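Local coordinates for probable branched-chain-amino-acid aminotransferase (Thermotoga maritima MSB8, PDB 3CSW), which probably catalyses the pyridoxal-phosphate-dependent transfer of the amino group of leucine, isoleucine or valine to 2-oxoglutarate in branched-chain amino acid biosynthesis, at the interface of chains A and B and the interface of chains A and C. Residues are numbered along the deposited sequence; one frame, centred on the assembly and turned at random. Chains: chain A/B/C, Putative branched-chain-amino-acid aminotransferase.

Contacts 1 and 2 belong to one two-fold interface, that of chains A and B, and their C-alpha centres lie about 17 Å apart; contact 3, where chain A meets chain C, is about 17 Å from contact 2 and 31 Å from contact 1. The segment before and into helix 150-156 serves both A-B patches, A:Thr147 in contact 1 and A:Thr150 in contact 2, while A:Ile135 of contact 2 and A:Arg133 of contact 3 are near neighbours in one loop. The A-B pairing probably corresponds to the dimer usual in this aminotransferase family; the A-C pairing may or may not persist in solution.

Contact 1: the interface of chains A and B. Residues chain A 37, 41, 101, 103, 110, 147; chain B 34-35, 38.
B:Leu38, just beyond helix 31-37, packs its forked side chain against A:Tyr101, A:Phe103 and A:Ser37 and buries 69 Å² there. With CG anti to its own carbonyl carbon (chi1 -62°) the chain points toward chain A, and chi2 of -179° sends CD1 to the tyrosine and CD2 to the serine and phenylalanine. CD1 lies over a face of the A:Tyr101 ring, toward the rim, 3.8 Å from CD1 of the tyrosine. CD2 reaches CB of A:Ser37 and meets the A:Phe103 ring at its edge, in plane. A forked aliphatic tip can touch two rings and a small serine at once. Beside it, CZ of A:Phe103 approaches CZ of B:Phe34 at 3.5 Å, the side chains coming from opposite directions, while CD2 of A:Leu110 touches the edge of the B:Phe34 ring.

Hydrogen bonds add polar grip. The phenol OH of A:Tyr101 donates to the carboxylate OE2 of B:Glu35 at 3.1 Å, on its anti side, with ring and carboxylate planes steeply inclined. A phenylalanine in place of A:Tyr101 would probably still pack against B:Leu38 but leave the B:Glu35 carboxylate without this donor and freer to turn. The hydroxyl OG1 of A:Thr147 accepts from the backbone N of A:Ala41 at 2.9 Å, which helps position it. The same A:Thr147 OG1 donates to the carbonyl O of B:Leu38 at 2.7 Å, from above the carbonyl plane, 46° out of it.

Contact 2: the interface of chains A and B. Residues chain A 135, 140, 150-151, 154; chain B 135, 140, 149-150.
A:Thr150 and B:Thr140 meet through their hydroxyls, OG1 to OG1 at 2.7 Å, and the two-fold twin joins OG1 of A:Thr140 to OG1 of B:Thr150 at the same length; in each pair the side chains cross at about a right angle, and which hydroxyl donates is not settled. Threonine suits both positions because one branch bonds while the methyl packs: CG2 of A:Thr140 rests on CB of B:Thr150 at 3.8 Å, and CG2 of A:Thr150 touches CA of B:Arg149.

Water 1 ties A:Thr150 and B:Thr150 together. It lies 2.7 Å from OG1 of A:Thr150 and equally far from OG1 of B:Thr150, and it also bonds the backbone N of both. At A:Thr150 OG1 sits between the backbone N and the carbonyl carbon (chi1 48°), which brings hydroxyl and amide N to the same water. Bonds from both chains are likely to hold this water in place.

A further apolar contact is made by the isoleucines: CD1 of A:Ile135 lies 3.8 Å from CD1 of B:Ile135. Their long branches bring CD1 far enough out to meet across the two-fold axis, and need no polar partner. Within chain A, the carboxylate OD2 of A:Asp151 accepts from the backbone N of A:Ile135 at 3.0 Å, almost straight (177° at H), and probably steadies that loop.

The patch lies where the N-terminal ends of helices 150-156 of both chains face each other, flanked by the loops that bear A:Ile135, B:Ile135, A:Thr140 and B:Thr140.

Contact 3: the interface of chains A and C. Residues chain A 129, 133, 168, 172, 226; chain C 171, 225-227.
A:Arg133 reaches across to C:Asn171 and C:Trp225 from a loop of chain A. Its CB lies 3.5 Å from the backbone O of A:Leu168. A bend at chi2 (-63°) turns the chain, so that CG passes that same oxygen and CD packs on CB of A:Leu168 at 3.9 Å. NE stands 4.2 Å from CB of A:Leu168 before the guanidinium crosses to chain C. At the tip, NH1 donates to the backbone O of C:Asn171 at 3.0 Å, and NH2 donates at 3.2 Å to that same oxygen, which lies in the guanidinium plane. NH2 also stands over a face of the six-membered ring of C:Trp225, 3.6 Å from its centroid, a cation-pi contact with the planes 67° apart. Arginine suits this place since its flat group can bond along its edge while resting one nitrogen on an aromatic face.

Alongside, C:Trp227 offers chain A its broad indole and buries 63 Å². CG2 of A:Ile129 lies over one face, 3.7 Å from CZ2, opposite the face met by CB of C:Trp225. CG1 of A:Val226 meets CG1 of C:Val226, the compact side chains sliding past each other in opposite directions, and also reaches CE3 of C:Trp227. CD1 of A:Leu168 sits above the same face as CG2 of A:Ile129, just outside the rim, 3.4 Å from CZ3 of C:Trp227.

Contact 1: the interface of chains A and B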
# COMPACT_ATOMS: atom_id res chain seq x y z
N SER A 37 18.53 -26.22 0.39
CA SER A 37 17.33 -26.33 -0.44
C SER A 37 16.05 -25.96 0.31
O SER A 37 15.02 -25.77 -0.31
CB SER A 37 17.21 -27.76 -1.02
OG SER A 37 16.85 -28.73 -0.03
N ALA A 41 14.00 -24.01 -4.18
CA ALA A 41 14.59 -24.28 -5.48
C ALA A 41 13.80 -23.53 -6.54
O ALA A 41 12.57 -23.43 -6.45
CB ALA A 41 14.56 -25.78 -5.78
N TYR A 101 13.76 -28.81 -11.17
CA TYR A 101 14.21 -28.01 -10.05
C TYR A 101 15.66 -27.64 -10.21
O TYR A 101 16.49 -28.49 -10.51
CB TYR A 101 14.06 -28.79 -8.75
CG TYR A 101 12.65 -29.20 -8.39
CD1 TYR A 101 11.77 -28.32 -7.79
CD2 TYR A 101 12.21 -30.51 -8.59
CE1 TYR A 101 10.48 -28.72 -7.42
CE2 TYR A 101 10.94 -30.92 -8.25
CZ TYR A 101 10.08 -30.02 -7.66
OH TYR A 101 8.83 -30.44 -7.32
N PHE A 103 18.83 -26.06 -8.10
CA PHE A 103 19.21 -25.90 -6.70
C PHE A 103 20.25 -24.82 -6.44
O PHE A 103 21.17 -24.63 -7.24
CB PHE A 103 19.65 -27.23 -6.07
CG PHE A 103 18.51 -28.19 -5.90
CD1 PHE A 103 17.58 -27.99 -4.89
CD2 PHE A 103 18.33 -29.24 -6.77
CE1 PHE A 103 16.50 -28.84 -4.76
CE2 PHE A 103 17.26 -30.09 -6.64
CZ PHE A 103 16.34 -29.89 -5.63
N LEU A 110 17.28 -31.28 -11.02
CA LEU A 110 16.52 -32.50 -10.78
C LEU A 110 15.27 -32.49 -11.64
O LEU A 110 14.51 -31.53 -11.60
CB LEU A 110 16.10 -32.61 -9.31
CG LEU A 110 15.09 -33.68 -8.89
CD1 LEU A 110 15.69 -35.06 -8.98
CD2 LEU A 110 14.61 -33.40 -7.47
N THR A 147 10.17 -22.52 -5.01
CA THR A 147 9.30 -23.50 -4.33
C THR A 147 8.76 -23.03 -2.96
O THR A 147 7.69 -23.48 -2.52
CB THR A 147 10.03 -24.85 -4.12
OG1 THR A 147 11.30 -24.62 -3.47
CG2 THR A 147 10.22 -25.61 -5.46
N PHE B 34 11.31 -35.10 0.50
CA PHE B 34 12.29 -34.14 -0.01
C PHE B 34 11.61 -33.05 -0.84
O PHE B 34 11.85 -31.86 -0.65
CB PHE B 34 13.38 -34.83 -0.84
CG PHE B 34 14.29 -33.86 -1.56
CD1 PHE B 34 15.16 -33.04 -0.84
CD2 PHE B 34 14.27 -33.75 -2.94
CE1 PHE B 34 16.00 -32.14 -1.50
CE2 PHE B 34 15.11 -32.86 -3.60
CZ PHE B 34 15.97 -32.05 -2.87
N GLU B 35 10.77 -33.49 -1.77
CA GLU B 35 10.04 -32.61 -2.66
C GLU B 35 9.18 -31.63 -1.86
O GLU B 35 9.14 -30.43 -2.15
CB GLU B 35 9.17 -33.46 -3.61
CG GLU B 35 9.01 -32.88 -5.00
CD GLU B 35 8.41 -33.86 -6.02
OE1 GLU B 35 7.93 -34.95 -5.62
OE2 GLU B 35 8.44 -33.52 -7.23
N LEU B 38 11.01 -28.77 0.07
CA LEU B 38 11.35 -27.60 -0.76
C LEU B 38 10.40 -26.41 -0.60
O LEU B 38 10.74 -25.30 -0.97
CB LEU B 38 11.42 -28.00 -2.24
CG LEU B 38 12.48 -29.04 -2.63
CD1 LEU B 38 12.46 -29.35 -4.16
CD2 LEU B 38 13.84 -28.58 -2.14

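Contact 2: the interface of chains A and B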
# COMPACT_ATOMS: atom_id res chain seq x y z
N ILE A 135 2.30 -11.28 -3.45
CA ILE A 135 3.38 -10.46 -2.91
C ILE A 135 3.71 -9.39 -3.95
O ILE A 135 3.84 -9.72 -5.15
CB ILE A 135 4.68 -11.28 -2.59
CG1 ILE A 135 4.42 -12.33 -1.50
CG2 ILE A 135 5.83 -10.32 -2.19
CD1 ILE A 135 5.63 -13.31 -1.24
N THR A 140 9.16 -8.91 -3.63
CA THR A 140 9.62 -10.08 -4.38
C THR A 140 9.14 -9.95 -5.83
O THR A 140 8.01 -9.54 -6.04
CB THR A 140 9.08 -11.42 -3.80
OG1 THR A 140 9.45 -11.53 -2.42
CG2 THR A 140 9.59 -12.63 -4.57
N THR A 150 5.96 -17.63 -0.22
CA THR A 150 4.91 -17.89 0.75
C THR A 150 3.51 -17.52 0.28
O THR A 150 2.54 -18.06 0.82
CB THR A 150 5.26 -17.24 2.10
OG1 THR A 150 5.66 -15.89 1.86
CG2 THR A 150 6.45 -17.98 2.81
N ASP A 151 3.36 -16.62 -0.69
CA ASP A 151 2.01 -16.36 -1.23
C ASP A 151 1.44 -17.63 -1.89
O ASP A 151 0.32 -18.04 -1.60
CB ASP A 151 1.92 -15.12 -2.17
CG ASP A 151 3.01 -15.06 -3.25
OD1 ASP A 151 3.94 -15.91 -3.28
OD2 ASP A 151 2.94 -14.11 -4.08
N LEU A 154 1.18 -20.63 0.85
CA LEU A 154 0.01 -20.47 1.71
C LEU A 154 -1.31 -20.58 0.94
O LEU A 154 -2.27 -21.17 1.43
CB LEU A 154 0.10 -19.17 2.52
CG LEU A 154 1.28 -19.11 3.50
CD1 LEU A 154 1.32 -17.75 4.25
CD2 LEU A 154 1.17 -20.26 4.49
N ILE B 135 7.61 -8.52 3.45
CA ILE B 135 6.37 -8.97 2.81
C ILE B 135 5.20 -8.44 3.61
O ILE B 135 5.17 -8.56 4.82
CB ILE B 135 6.32 -10.55 2.69
CG1 ILE B 135 7.38 -11.06 1.70
CG2 ILE B 135 4.97 -11.06 2.31
CD1 ILE B 135 7.69 -12.53 1.87
N THR B 140 1.69 -12.64 3.91
CA THR B 140 2.31 -13.61 4.79
C THR B 140 2.41 -13.00 6.19
O THR B 140 2.75 -11.83 6.30
CB THR B 140 3.73 -13.96 4.28
OG1 THR B 140 3.65 -14.51 2.94
CG2 THR B 140 4.44 -14.93 5.26
N ARG B 149 10.76 -17.93 3.00
CA ARG B 149 10.20 -16.59 2.87
C ARG B 149 11.16 -15.70 2.04
O ARG B 149 12.35 -15.58 2.35
CB ARG B 149 9.73 -15.98 4.21
CG ARG B 149 10.77 -15.72 5.29
CD ARG B 149 10.08 -15.11 6.54
NE ARG B 149 9.48 -13.84 6.17
CZ ARG B 149 8.32 -13.37 6.61
NH1 ARG B 149 7.56 -14.03 7.50
NH2 ARG B 149 7.88 -12.22 6.13
N THR B 150 10.62 -15.15 0.96
CA THR B 150 11.45 -14.55 -0.08
C THR B 150 12.02 -13.17 0.26
O THR B 150 13.01 -12.75 -0.33
CB THR B 150 10.74 -14.53 -1.43
OG1 THR B 150 9.40 -14.00 -1.28
CG2 THR B 150 10.69 -15.94 -2.02
O HOH W 1 7.83 -15.50 0.31

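Contact 3: the interface of chains A and C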
# COMPACT_ATOMS: atom_id res chain seq x y z
N ILE A 129 -11.99 -16.91 -4.12
CA ILE A 129 -11.03 -15.83 -3.79
C ILE A 129 -10.16 -16.30 -2.61
O ILE A 129 -10.66 -16.75 -1.58
CB ILE A 129 -11.75 -14.46 -3.45
CG1 ILE A 129 -12.64 -13.98 -4.60
CG2 ILE A 129 -10.74 -13.35 -3.14
CD1 ILE A 129 -11.92 -13.83 -5.96
N ARG A 133 -2.95 -12.41 -0.43
CA ARG A 133 -2.69 -11.47 -1.50
C ARG A 133 -1.34 -11.77 -2.12
O ARG A 133 -0.42 -12.18 -1.43
CB ARG A 133 -2.73 -10.01 -1.05
CG ARG A 133 -4.03 -9.53 -0.48
CD ARG A 133 -5.14 -9.58 -1.51
NE ARG A 133 -6.39 -9.16 -0.88
CZ ARG A 133 -6.93 -7.94 -0.93
NH1 ARG A 133 -6.38 -6.94 -1.62
NH2 ARG A 133 -8.06 -7.71 -0.25
N LEU A 168 -5.65 -12.04 -5.34
CA LEU A 168 -5.75 -10.65 -5.70
C LEU A 168 -4.46 -9.98 -5.25
O LEU A 168 -3.78 -10.47 -4.34
CB LEU A 168 -6.93 -9.97 -4.97
CG LEU A 168 -8.29 -10.66 -5.02
CD1 LEU A 168 -9.31 -9.83 -4.30
CD2 LEU A 168 -8.69 -10.96 -6.43
N GLY A 172 -6.65 -5.17 -4.65
CA GLY A 172 -7.89 -5.79 -5.09
C GLY A 172 -7.98 -6.07 -6.58
O GLY A 172 -9.04 -6.49 -7.06
N VAL A 226 -11.31 -7.05 -8.93
CA VAL A 226 -11.99 -8.30 -8.50
C VAL A 226 -13.50 -8.37 -8.84
O VAL A 226 -13.98 -9.42 -9.28
CB VAL A 226 -11.76 -8.61 -7.01
CG1 VAL A 226 -12.19 -7.44 -6.09
CG2 VAL A 226 -12.40 -9.99 -6.64
N ASN C 171 -7.11 -1.29 -0.27
CA ASN C 171 -7.04 -2.75 -0.33
C ASN C 171 -8.28 -3.44 -0.89
O ASN C 171 -8.25 -4.65 -1.02
CB ASN C 171 -6.71 -3.36 1.03
CG ASN C 171 -5.37 -2.96 1.53
OD1 ASN C 171 -5.29 -2.30 2.54
ND2 ASN C 171 -4.30 -3.33 0.81
N TRP C 225 -15.15 -6.98 2.36
CA TRP C 225 -14.52 -6.93 1.05
C TRP C 225 -15.54 -6.66 -0.04
O TRP C 225 -16.69 -7.08 0.06
CB TRP C 225 -13.76 -8.22 0.78
CG TRP C 225 -12.70 -8.44 1.79
CD1 TRP C 225 -12.66 -9.41 2.74
CD2 TRP C 225 -11.54 -7.62 2.00
NE1 TRP C 225 -11.53 -9.26 3.52
CE2 TRP C 225 -10.83 -8.17 3.09
CE3 TRP C 225 -11.03 -6.48 1.37
CZ2 TRP C 225 -9.64 -7.63 3.55
CZ3 TRP C 225 -9.84 -5.95 1.83
CH2 TRP C 225 -9.16 -6.52 2.91
N VAL C 226 -15.13 -5.93 -1.06
CA VAL C 226 -16.04 -5.49 -2.12
C VAL C 226 -16.89 -6.62 -2.74
O VAL C 226 -18.09 -6.46 -2.93
CB VAL C 226 -15.33 -4.66 -3.23
CG1 VAL C 226 -14.20 -5.44 -3.96
CG2 VAL C 226 -16.36 -4.13 -4.23
N TRP C 227 -16.29 -7.76 -3.02
CA TRP C 227 -17.02 -8.85 -3.64
C TRP C 227 -18.20 -9.38 -2.79
O TRP C 227 -19.15 -9.90 -3.34
CB TRP C 227 -16.06 -9.97 -4.04
CG TRP C 227 -15.25 -10.57 -2.95
CD1 TRP C 227 -15.58 -11.67 -2.18
CD2 TRP C 227 -13.97 -10.16 -2.52
NE1 TRP C 227 -14.58 -11.94 -1.30
CE2 TRP C 227 -13.57 -11.03 -1.48
CE3 TRP C 227 -13.11 -9.11 -2.89
CZ2 TRP C 227 -12.34 -10.90 -0.82
CZ3 TRP C 227 -11.89 -8.97 -2.22
CH2 TRP C 227 -11.51 -9.88 -1.21